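PDB 7D1B: leucine aminopeptidase from Fimbriiglobus ruber, which probably acts as a zinc-dependent glutaminyl cyclase of the M28 peptidase family, converting N-terminal glutamine of peptides to pyroglutamate. Local coordinates for residues 150-155 with 311-316; 232-237 with 303-308; 95-100 with 108-113. All coordinates share one frame; numbering follows the deposited sequence. Where two conformers were deposited one is given.

Contact 1. Residues 150-155 with 311-316. With ZN (zinc ion), chain B.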
loop_
_atom_site.group_PDB
_atom_site.type_symbol
_atom_site.label_atom_id
_atom_site.label_comp_id
_atom_site.label_asym_id
_atom_site.label_seq_id
_atom_site.Cartn_x
_atom_site.Cartn_y
_atom_site.Cartn_z
ATOM N N PHE A 150 -8.735 12.120 11.885
ATOM C CA PHE A 150 -7.367 11.884 11.432
ATOM C C PHE A 150 -7.402 11.530 9.942
ATOM O O PHE A 150 -7.937 10.478 9.559
ATOM C CB PHE A 150 -6.733 10.776 12.277
ATOM C CG PHE A 150 -5.390 10.315 11.774
ATOM C CD1 PHE A 150 -4.346 11.213 11.551
ATOM C CD2 PHE A 150 -5.171 8.975 11.521
ATOM C CE1 PHE A 150 -3.101 10.768 11.075
ATOM C CE2 PHE A 150 -3.927 8.522 11.060
ATOM C CZ PHE A 150 -2.895 9.429 10.821
ATOM N N ALA A 151 -6.825 12.404 9.101
ATOM C CA ALA A 151 -6.927 12.254 7.652
ATOM C C ALA A 151 -5.976 11.210 7.095
ATOM O O ALA A 151 -6.240 10.662 6.018
ATOM C CB ALA A 151 -6.621 13.589 6.972
ATOM N N SER A 152 -4.855 10.955 7.760
ATOM C CA SER A 152 -3.980 9.849 7.359
ATOM C C SER A 152 -3.521 9.961 5.895
ATOM O O SER A 152 -3.469 8.968 5.184
ATOM C CB SER A 152 -4.693 8.512 7.607
ATOM O OG SER A 152 -3.802 7.426 7.631
ATOM N N ALA A 153 -3.174 11.171 5.434
ATOM C CA ALA A 153 -2.950 11.365 3.997
ATOM C C ALA A 153 -1.812 10.503 3.453
ATOM O O ALA A 153 -1.926 9.949 2.356
ATOM C CB ALA A 153 -2.657 12.825 3.694
ATOM N N ASN A 154 -0.700 10.413 4.176
ATOM C CA ASN A 154 0.470 9.671 3.718
ATOM C C ASN A 154 0.477 8.231 4.219
ATOM O O ASN A 154 1.492 7.549 4.102
ATOM C CB ASN A 154 1.738 10.390 4.184
ATOM C CG ASN A 154 2.997 9.936 3.450
ATOM O OD1 ASN A 154 2.965 9.593 2.257
ATOM N ND2 ASN A 154 4.122 9.955 4.157
ATOM N N ASP A 155 -0.624 7.759 4.787
ATOM C CA ASP A 155 -0.632 6.521 5.554
ATOM C C ASP A 155 -1.833 5.725 5.060
ATOM O O ASP A 155 -2.972 5.938 5.493
ATOM C CB ASP A 155 -0.689 6.919 7.021
ATOM C CG ASP A 155 -0.601 5.749 7.973
ATOM O OD1 ASP A 155 -0.706 4.576 7.554
ATOM O OD2 ASP A 155 -0.446 6.015 9.209
ATOM N N LEU A 311 -2.220 14.863 13.500
ATOM C CA LEU A 311 -3.299 15.492 12.743
ATOM C C LEU A 311 -2.789 16.238 11.522
ATOM O O LEU A 311 -3.572 16.505 10.599
ATOM C CB LEU A 311 -4.096 16.440 13.635
ATOM C CG LEU A 311 -4.865 15.723 14.743
ATOM C CD1 LEU A 311 -5.410 16.727 15.742
ATOM C CD2 LEU A 311 -5.995 14.885 14.153
ATOM N N SER A 312 -1.500 16.575 11.495
ATOM C CA SER A 312 -0.876 17.236 10.362
ATOM C C SER A 312 -0.539 16.286 9.205
ATOM O O SER A 312 0.055 16.735 8.224
ATOM C CB SER A 312 0.365 17.990 10.850
ATOM O OG SER A 312 1.192 17.118 11.614
ATOM N N ASP A 313 -0.920 15.012 9.271
ATOM C CA ASP A 313 -0.749 14.098 8.138
ATOM C C ASP A 313 -1.896 14.336 7.154
ATOM O O ASP A 313 -2.887 13.602 7.115
ATOM C CB ASP A 313 -0.709 12.651 8.631
ATOM C CG ASP A 313 -0.488 11.646 7.510
ATOM O OD1 ASP A 313 -0.090 12.058 6.395
ATOM O OD2 ASP A 313 -0.724 10.433 7.749
ATOM N N THR A 314 -1.752 15.393 6.359
ATOM C CA THR A 314 -2.813 15.921 5.512
ATOM C C THR A 314 -2.324 16.014 4.074
ATOM O O THR A 314 -1.126 15.870 3.804
ATOM C CB THR A 314 -3.235 17.304 6.038
ATOM O OG1 THR A 314 -2.072 18.126 6.190
ATOM C CG2 THR A 314 -3.944 17.170 7.376
ATOM N N PRO A 315 -3.234 16.247 3.110
ATOM C CA PRO A 315 -2.823 16.200 1.692
ATOM C C PRO A 315 -1.713 17.168 1.319
ATOM O O PRO A 315 -0.964 16.886 0.374
ATOM C CB PRO A 315 -4.130 16.486 0.940
ATOM C CG PRO A 315 -5.164 15.895 1.843
ATOM C CD PRO A 315 -4.705 16.276 3.235
ATOM N N ASP A 316 -1.577 18.305 2.012
ATOM C CA ASP A 316 -0.501 19.235 1.679
ATOM C C ASP A 316 0.885 18.682 1.990
ATOM O O ASP A 316 1.882 19.286 1.576
ATOM C CB ASP A 316 -0.685 20.525 2.460
ATOM C CG ASP A 316 -0.792 20.271 3.932
ATOM O OD1 ASP A 316 -1.885 19.868 4.381
ATOM O OD2 ASP A 316 0.229 20.406 4.628
HETATM ZN ZN ZN B . -0.497 4.488 10.439
HETATM O O HOH W 1 -5.981 15.028 10.268
HETATM O O HOH W 2 0.349 8.803 9.673
HETATM O O HOH W 3 1.391 3.603 10.134
#
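D313 reaches over to the start of helix 153-167 beside the zinc site of this M28-family fold, gripping segment 150-155 with both backbone and carboxylate. Its CB lies against the F150 ring, 3.9 Å from CE1. CG stands anti to the backbone N (chi1 -178°), and the carboxylate beyond it lies against the backbone of 152-154. There OD1 takes the N-H of N154 at 2.8 Å on its syn side, somewhat out of the carboxylate plane, and the same oxygen is hydrogen-bonded to the hydroxyl of Y305, so two partners limit rotation of the carboxylate. OD2 sits 3.3 Å from S152 CA and accepts a bond from a water that also donates to D155 OD2. That D155 oxygen binds the zinc ion at 2.0 Å, next to E188, H309 and another water, while D155 OD1 is hydrogen-bonded to H130. D313 is thus second shell to the metal, joined to its aspartate ligand by a single water. The backbone of D313, the centre of an inverse gamma turn, adds a bond from A153 N to its O at 3.0 Å. A153 CB packs against the 314-315 backbone, with P315 CD 4.0 Å away, and both side chains rest on helix 51-63. Farther along, a water accepts the N-H of A151 and donates to L311 O at 2.8 Å.

Contact 2. Residues 232-237 with 303-308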
loop_
_atom_site.group_PDB
_atom_site.type_symbol
_atom_site.label_atom_id
_atom_site.label_comp_id
_atom_site.label_asym_id
_atom_site.label_seq_id
_atom_site.Cartn_x
_atom_site.Cartn_y
_atom_site.Cartn_z
ATOM N N LEU A 232 3.139 -0.218 -0.270
ATOM C CA LEU A 232 3.404 1.219 -0.219
ATOM C C LEU A 232 2.911 1.742 1.122
ATOM O O LEU A 232 1.728 1.598 1.427
ATOM C CB LEU A 232 2.594 1.896 -1.315
ATOM C CG LEU A 232 2.933 1.458 -2.741
ATOM C CD1 LEU A 232 1.894 2.036 -3.706
ATOM C CD2 LEU A 232 4.361 1.860 -3.114
ATOM N N ASP A 233 3.786 2.373 1.907
ATOM C CA ASP A 233 3.345 2.920 3.190
ATOM C C ASP A 233 4.250 4.093 3.573
ATOM O O ASP A 233 5.474 3.937 3.563
ATOM C CB ASP A 233 3.468 1.826 4.262
ATOM C CG ASP A 233 2.612 2.104 5.500
ATOM O OD1 ASP A 233 1.864 3.119 5.533
ATOM O OD2 ASP A 233 2.663 1.302 6.478
ATOM N N LEU A 234 3.686 5.252 3.906
ATOM C CA LEU A 234 4.480 6.394 4.363
ATOM C C LEU A 234 5.592 6.723 3.368
ATOM O O LEU A 234 6.767 6.839 3.732
ATOM C CB LEU A 234 5.051 6.188 5.767
ATOM C CG LEU A 234 4.118 5.661 6.840
ATOM C CD1 LEU A 234 4.910 5.449 8.121
ATOM C CD2 LEU A 234 2.973 6.589 7.089
ATOM N N PHE A 235 5.207 6.906 2.098
ATOM C CA PHE A 235 6.176 6.939 1.010
ATOM C C PHE A 235 6.089 8.183 0.150
ATOM O O PHE A 235 6.931 8.336 -0.735
ATOM C CB PHE A 235 5.977 5.724 0.076
ATOM C CG PHE A 235 4.727 5.815 -0.737
ATOM C CD1 PHE A 235 3.519 5.371 -0.231
ATOM C CD2 PHE A 235 4.742 6.376 -2.012
ATOM C CE1 PHE A 235 2.339 5.524 -0.947
ATOM C CE2 PHE A 235 3.565 6.525 -2.740
ATOM C CZ PHE A 235 2.365 6.083 -2.207
ATOM N N ALA A 236 5.085 9.042 0.340
ATOM C CA ALA A 236 4.725 10.023 -0.669
ATOM C C ALA A 236 5.080 11.448 -0.286
ATOM O O ALA A 236 4.756 12.372 -1.039
ATOM C CB ALA A 236 3.234 9.914 -0.996
ATOM N N HIS A 237 5.726 11.647 0.857
ATOM C CA HIS A 237 6.089 12.987 1.301
ATOM C C HIS A 237 7.308 13.520 0.550
ATOM O O HIS A 237 8.117 12.776 -0.026
ATOM C CB HIS A 237 6.326 13.001 2.815
ATOM C CG HIS A 237 7.224 11.915 3.299
ATOM N ND1 HIS A 237 6.849 10.586 3.294
ATOM C CD2 HIS A 237 8.468 11.960 3.835
ATOM C CE1 HIS A 237 7.827 9.862 3.813
ATOM N NE2 HIS A 237 8.820 10.670 4.148
ATOM N N PHE A 303 9.902 5.341 7.457
ATOM C CA PHE A 303 9.256 5.290 8.755
ATOM C C PHE A 303 9.593 6.501 9.608
ATOM O O PHE A 303 9.031 6.636 10.694
ATOM C CB PHE A 303 9.628 3.966 9.446
ATOM C CG PHE A 303 8.712 3.560 10.594
ATOM C CD1 PHE A 303 7.348 3.874 10.626
ATOM C CD2 PHE A 303 9.244 2.849 11.656
ATOM C CE1 PHE A 303 6.543 3.467 11.696
ATOM C CE2 PHE A 303 8.440 2.448 12.724
ATOM C CZ PHE A 303 7.096 2.754 12.736
ATOM N N ASP A 304 10.478 7.384 9.141
ATOM C CA ASP A 304 10.742 8.637 9.833
ATOM C C ASP A 304 9.839 9.781 9.385
ATOM O O ASP A 304 10.046 10.923 9.810
ATOM C CB ASP A 304 12.221 9.009 9.712
ATOM C CG ASP A 304 13.120 8.025 10.419
ATOM O OD1 ASP A 304 12.741 7.548 11.516
ATOM O OD2 ASP A 304 14.196 7.709 9.869
ATOM N N TYR A 305 8.814 9.502 8.582
ATOM C CA TYR A 305 7.853 10.526 8.199
ATOM C C TYR A 305 7.455 11.355 9.414
ATOM O O TYR A 305 6.984 10.821 10.424
ATOM C CB TYR A 305 6.618 9.841 7.638
ATOM C CG TYR A 305 5.473 10.764 7.292
ATOM C CD1 TYR A 305 5.678 11.935 6.561
ATOM C CD2 TYR A 305 4.171 10.449 7.677
ATOM C CE1 TYR A 305 4.607 12.760 6.215
ATOM C CE2 TYR A 305 3.105 11.261 7.338
ATOM C CZ TYR A 305 3.324 12.412 6.602
ATOM O OH TYR A 305 2.275 13.224 6.222
ATOM N N LYS A 306 7.622 12.671 9.304
ATOM C CA LYS A 306 7.520 13.514 10.486
ATOM C C LYS A 306 6.091 13.720 10.957
ATOM O O LYS A 306 5.896 14.122 12.103
ATOM C CB LYS A 306 8.209 14.866 10.285
ATOM C CG LYS A 306 7.553 15.769 9.301
ATOM C CD LYS A 306 8.324 17.077 9.165
ATOM C CE LYS A 306 9.697 16.836 8.555
ATOM N NZ LYS A 306 10.357 18.122 8.183
ATOM N N HIS A 307 5.088 13.479 10.114
ATOM C CA HIS A 307 3.697 13.678 10.504
ATOM C C HIS A 307 2.984 12.374 10.827
ATOM O O HIS A 307 1.747 12.340 10.886
ATOM C CB HIS A 307 2.965 14.520 9.464
ATOM C CG HIS A 307 3.622 15.834 9.259
ATOM N ND1 HIS A 307 3.484 16.872 10.156
ATOM C CD2 HIS A 307 4.514 16.244 8.327
ATOM C CE1 HIS A 307 4.223 17.887 9.750
ATOM N NE2 HIS A 307 4.857 17.530 8.647
ATOM N N TRP A 308 3.747 11.306 11.043
ATOM C CA TRP A 308 3.184 9.990 11.328
ATOM C C TRP A 308 2.254 10.030 12.537
ATOM O O TRP A 308 2.664 10.416 13.640
ATOM C CB TRP A 308 4.346 9.053 11.601
ATOM C CG TRP A 308 3.944 7.641 11.910
ATOM C CD1 TRP A 308 3.262 6.774 11.103
ATOM C CD2 TRP A 308 4.240 6.924 13.116
ATOM N NE1 TRP A 308 3.124 5.560 11.736
ATOM C CE2 TRP A 308 3.720 5.623 12.968
ATOM C CE3 TRP A 308 4.907 7.256 14.302
ATOM C CZ2 TRP A 308 3.828 4.653 13.974
ATOM C CZ3 TRP A 308 5.010 6.298 15.300
ATOM C CH2 TRP A 308 4.482 5.012 15.123
#
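L234 presents its two methyls to three aromatic side chains of the loop 303-308. L234 CD1 meets W308 CD1 at 3.7 Å. L234 CD1 is also 3.8 Å from F303 CD1, in the plane of that ring at its edge. CD2 approaches Y305 CD2 at 4.1 Å, the leucine crossing the tyrosine at about a right angle. H237 adds a second patch. Its CG stands between its own backbone N and carbonyl carbon (chi1 49°), where the imidazole starts toward Y305, and Y305 CD1 lies 3.6 Å from it, over one imidazole face, the ring planes inclined at 39°. Behind this first shell, H307 N lies over the centre of one Y305 face as the chain makes a type I turn from Y305 to W308. The imidazole is fixed at both nitrogens, ND1 by N154 ND2 and NE2 by D302 OD2. L234 touches D155, a zinc ligand, and the nearest W308 side-chain atom is about 4 Å from the zinc ion, so the packed loops line the metal site. Both loops follow parallel strands of the central sheet, 225-232 and 297-300; Y305 touches helix 153-167, and F235 and A236 pack on helix 320-336.

Contact 3. Residues 95-100 with 108-113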
loop_
_atom_site.group_PDB
_atom_site.type_symbol
_atom_site.label_atom_id
_atom_site.label_comp_id
_atom_site.label_asym_id
_atom_site.label_seq_id
_atom_site.Cartn_x
_atom_site.Cartn_y
_atom_site.Cartn_z
ATOM N N GLN A 95 -13.019 -8.984 -0.795
ATOM C CA GLN A 95 -12.830 -10.065 0.171
ATOM C C GLN A 95 -13.455 -9.583 1.467
ATOM O O GLN A 95 -12.851 -8.791 2.195
ATOM C CB GLN A 95 -11.368 -10.406 0.426
ATOM C CG GLN A 95 -10.542 -10.757 -0.746
ATOM C CD GLN A 95 -9.167 -11.285 -0.321
ATOM O OE1 GLN A 95 -8.542 -10.810 0.657
ATOM N NE2 GLN A 95 -8.694 -12.293 -1.048
ATOM N N GLU A 96 -14.667 -10.046 1.744
ATOM C CA GLU A 96 -15.418 -9.609 2.908
ATOM C C GLU A 96 -15.215 -10.595 4.048
ATOM O O GLU A 96 -15.262 -11.810 3.842
ATOM C CB GLU A 96 -16.908 -9.536 2.559
ATOM C CG GLU A 96 -17.227 -8.528 1.452
ATOM C CD GLU A 96 -18.698 -8.486 1.082
ATOM O OE1 GLU A 96 -19.474 -9.371 1.515
ATOM O OE2 GLU A 96 -19.078 -7.549 0.354
ATOM N N PHE A 97 -15.021 -10.075 5.255
ATOM C CA PHE A 97 -14.836 -10.926 6.423
ATOM C C PHE A 97 -15.184 -10.121 7.667
ATOM O O PHE A 97 -15.414 -8.917 7.599
ATOM C CB PHE A 97 -13.427 -11.540 6.471
ATOM C CG PHE A 97 -12.298 -10.533 6.571
ATOM C CD1 PHE A 97 -11.868 -9.815 5.463
ATOM C CD2 PHE A 97 -11.634 -10.348 7.780
ATOM C CE1 PHE A 97 -10.810 -8.909 5.579
ATOM C CE2 PHE A 97 -10.579 -9.465 7.900
ATOM C CZ PHE A 97 -10.163 -8.745 6.810
ATOM N N LYS A 98 -15.259 -10.804 8.807
ATOM C CA LYS A 98 -15.551 -10.153 10.078
ATOM C C LYS A 98 -14.477 -10.518 11.077
ATOM O O LYS A 98 -13.960 -11.636 11.068
ATOM C CB LYS A 98 -16.896 -10.612 10.665
ATOM C CG LYS A 98 -18.094 -10.213 9.834
ATOM C CD LYS A 98 -19.374 -10.740 10.470
ATOM C CE LYS A 98 -20.552 -10.674 9.512
ATOM N NZ LYS A 98 -21.093 -9.291 9.374
ATOM N N VAL A 99 -14.148 -9.570 11.955
ATOM C CA VAL A 99 -13.204 -9.841 13.033
ATOM C C VAL A 99 -13.728 -9.193 14.301
ATOM O O VAL A 99 -14.638 -8.371 14.271
ATOM C CB VAL A 99 -11.770 -9.338 12.734
ATOM C CG1 VAL A 99 -11.245 -9.951 11.457
ATOM C CG2 VAL A 99 -11.725 -7.819 12.654
ATOM N N ARG A 100 -13.129 -9.565 15.427
ATOM C CA ARG A 100 -13.356 -8.887 16.699
ATOM C C ARG A 100 -12.044 -8.231 17.109
ATOM O O ARG A 100 -11.059 -8.921 17.380
ATOM C CB ARG A 100 -13.815 -9.865 17.787
ATOM C CG ARG A 100 -14.165 -9.138 19.069
ATOM C CD ARG A 100 -14.464 -10.081 20.233
ATOM N NE ARG A 100 -13.304 -10.879 20.653
ATOM C CZ ARG A 100 -12.311 -10.428 21.416
ATOM N NH1 ARG A 100 -12.296 -9.154 21.826
ATOM N NH2 ARG A 100 -11.329 -11.249 21.771
ATOM N N VAL A 108 -16.604 -6.404 13.609
ATOM C CA VAL A 108 -16.407 -5.360 12.620
ATOM C C VAL A 108 -16.315 -6.011 11.255
ATOM O O VAL A 108 -15.578 -6.994 11.074
ATOM C CB VAL A 108 -15.193 -4.465 12.947
ATOM C CG1 VAL A 108 -13.907 -5.240 13.116
ATOM C CG2 VAL A 108 -15.051 -3.341 11.931
ATOM N N ASP A 109 -17.088 -5.474 10.311
ATOM C CA ASP A 109 -17.001 -5.888 8.919
ATOM C C ASP A 109 -15.758 -5.292 8.280
ATOM O O ASP A 109 -15.513 -4.089 8.405
ATOM C CB ASP A 109 -18.222 -5.367 8.162
ATOM C CG ASP A 109 -19.481 -6.111 8.501
ATOM O OD1 ASP A 109 -19.422 -7.347 8.629
ATOM O OD2 ASP A 109 -20.528 -5.450 8.623
ATOM N N MET A 110 -14.979 -6.136 7.613
ATOM C CA MET A 110 -13.779 -5.747 6.895
ATOM C C MET A 110 -13.932 -6.172 5.444
ATOM O O MET A 110 -14.552 -7.207 5.142
ATOM C CB MET A 110 -12.560 -6.455 7.486
ATOM C CG MET A 110 -12.340 -6.131 8.923
ATOM S SD MET A 110 -11.423 -4.584 8.994
ATOM C CE MET A 110 -11.036 -4.472 10.758
ATOM N N THR A 111 -13.323 -5.396 4.549
ATOM C CA THR A 111 -13.325 -5.740 3.125
ATOM C C THR A 111 -11.975 -5.387 2.521
ATOM O O THR A 111 -11.620 -4.204 2.464
ATOM C CB THR A 111 -14.430 -4.994 2.358
ATOM O OG1 THR A 111 -15.688 -5.185 3.007
ATOM C CG2 THR A 111 -14.536 -5.515 0.919
ATOM N N ASN A 112 -11.227 -6.385 2.047
ATOM C CA ASN A 112 -10.098 -6.070 1.180
ATOM C C ASN A 112 -10.624 -5.878 -0.239
ATOM O O ASN A 112 -11.584 -6.526 -0.653
ATOM C CB ASN A 112 -9.084 -7.213 1.138
ATOM C CG ASN A 112 -8.422 -7.498 2.476
ATOM O OD1 ASN A 112 -8.229 -6.599 3.312
ATOM N ND2 ASN A 112 -8.035 -8.757 2.666
ATOM N N LEU A 113 -10.006 -4.974 -0.982
ATOM C CA LEU A 113 -10.377 -4.753 -2.379
ATOM C C LEU A 113 -9.220 -5.177 -3.273
ATOM O O LEU A 113 -8.063 -4.863 -2.994
ATOM C CB LEU A 113 -10.685 -3.278 -2.624
ATOM C CG LEU A 113 -11.652 -2.761 -3.687
ATOM C CD1 LEU A 113 -13.027 -3.374 -3.491
ATOM C CD2 LEU A 113 -11.757 -1.242 -3.663
HETATM O O HOH W 4 -18.047 -8.581 6.444
#
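F97 and M110 face each other across an antiparallel hairpin of strands 91-99 and 108-117, the phenyl ring over the CB of the methionine. F97 CG lies between its own backbone N and carbonyl carbon (chi1 62°), and from there the ring leans over the partner strand. M110 CB sits 3.4 Å above one face of that ring, offset toward the rim near CZ, in a CH-pi contact. H210 of helix 206-218 also stacks on the F97 ring. Beneath the side chains F97 and M110 form a hydrogen-bonded pair, F97 N to M110 O at 2.9 Å and M110 N to F97 O at 2.8 Å. An alanine in place of F97 would probably open a gap above M110 CB and leave the H210 ring without its stacking partner.

On the same face of the sheet, Q95 and N112 cross with their amide planes 39° apart. N112 ND2 gives an almost straight bond (178°) to Q95 OE1 at 2.9 Å, in the plane of both amides. ND2 is also bonded to G207 O and N112 OD1 to D185 N, so the asparagine side chain is held at both ends. V99 and V108 lie side by side nearer the turn.

The other face carries E96, T111, K98 and D109. K98 and D109 run alongside each other, pointing the same way. The lysine bends at its last torsion, and NZ meets the syn lone pair of D109 OD1 at 2.7 Å, a salt bridge. A water donates both to that oxygen and to F97 O. The hairpin is therefore two-sided: the exposed K98-D109 salt bridge lies on one face, where T111 touches helix 72-87, while on the other Q95, F97, V99 and N112 meet helix 206-218 through rings, a methyl and amides, and M110 and V108 meet loops.

Along the chain, contact 3 closes before contact 1 opens, and contact 2 is nested inside the loop that contact 1 closes. Contacts 1 and 2 are neighbours, their centres about 10 Å apart, and they touch directly: S312 OG is probably hydrogen-bonded to H307 ND1, and D313 CB packs against H307 O. Together they hold residues around the zinc site, against helix 153-167. Contact 3, about 24 Å from contact 1 and 26 Å from contact 2 between centres, is a hairpin well away from the metal. It lies at one edge of the mixed sheet, in strand 91-99, whereas the loop shared by contacts 1 and 2 follows 297-300, the outermost strand at the other edge.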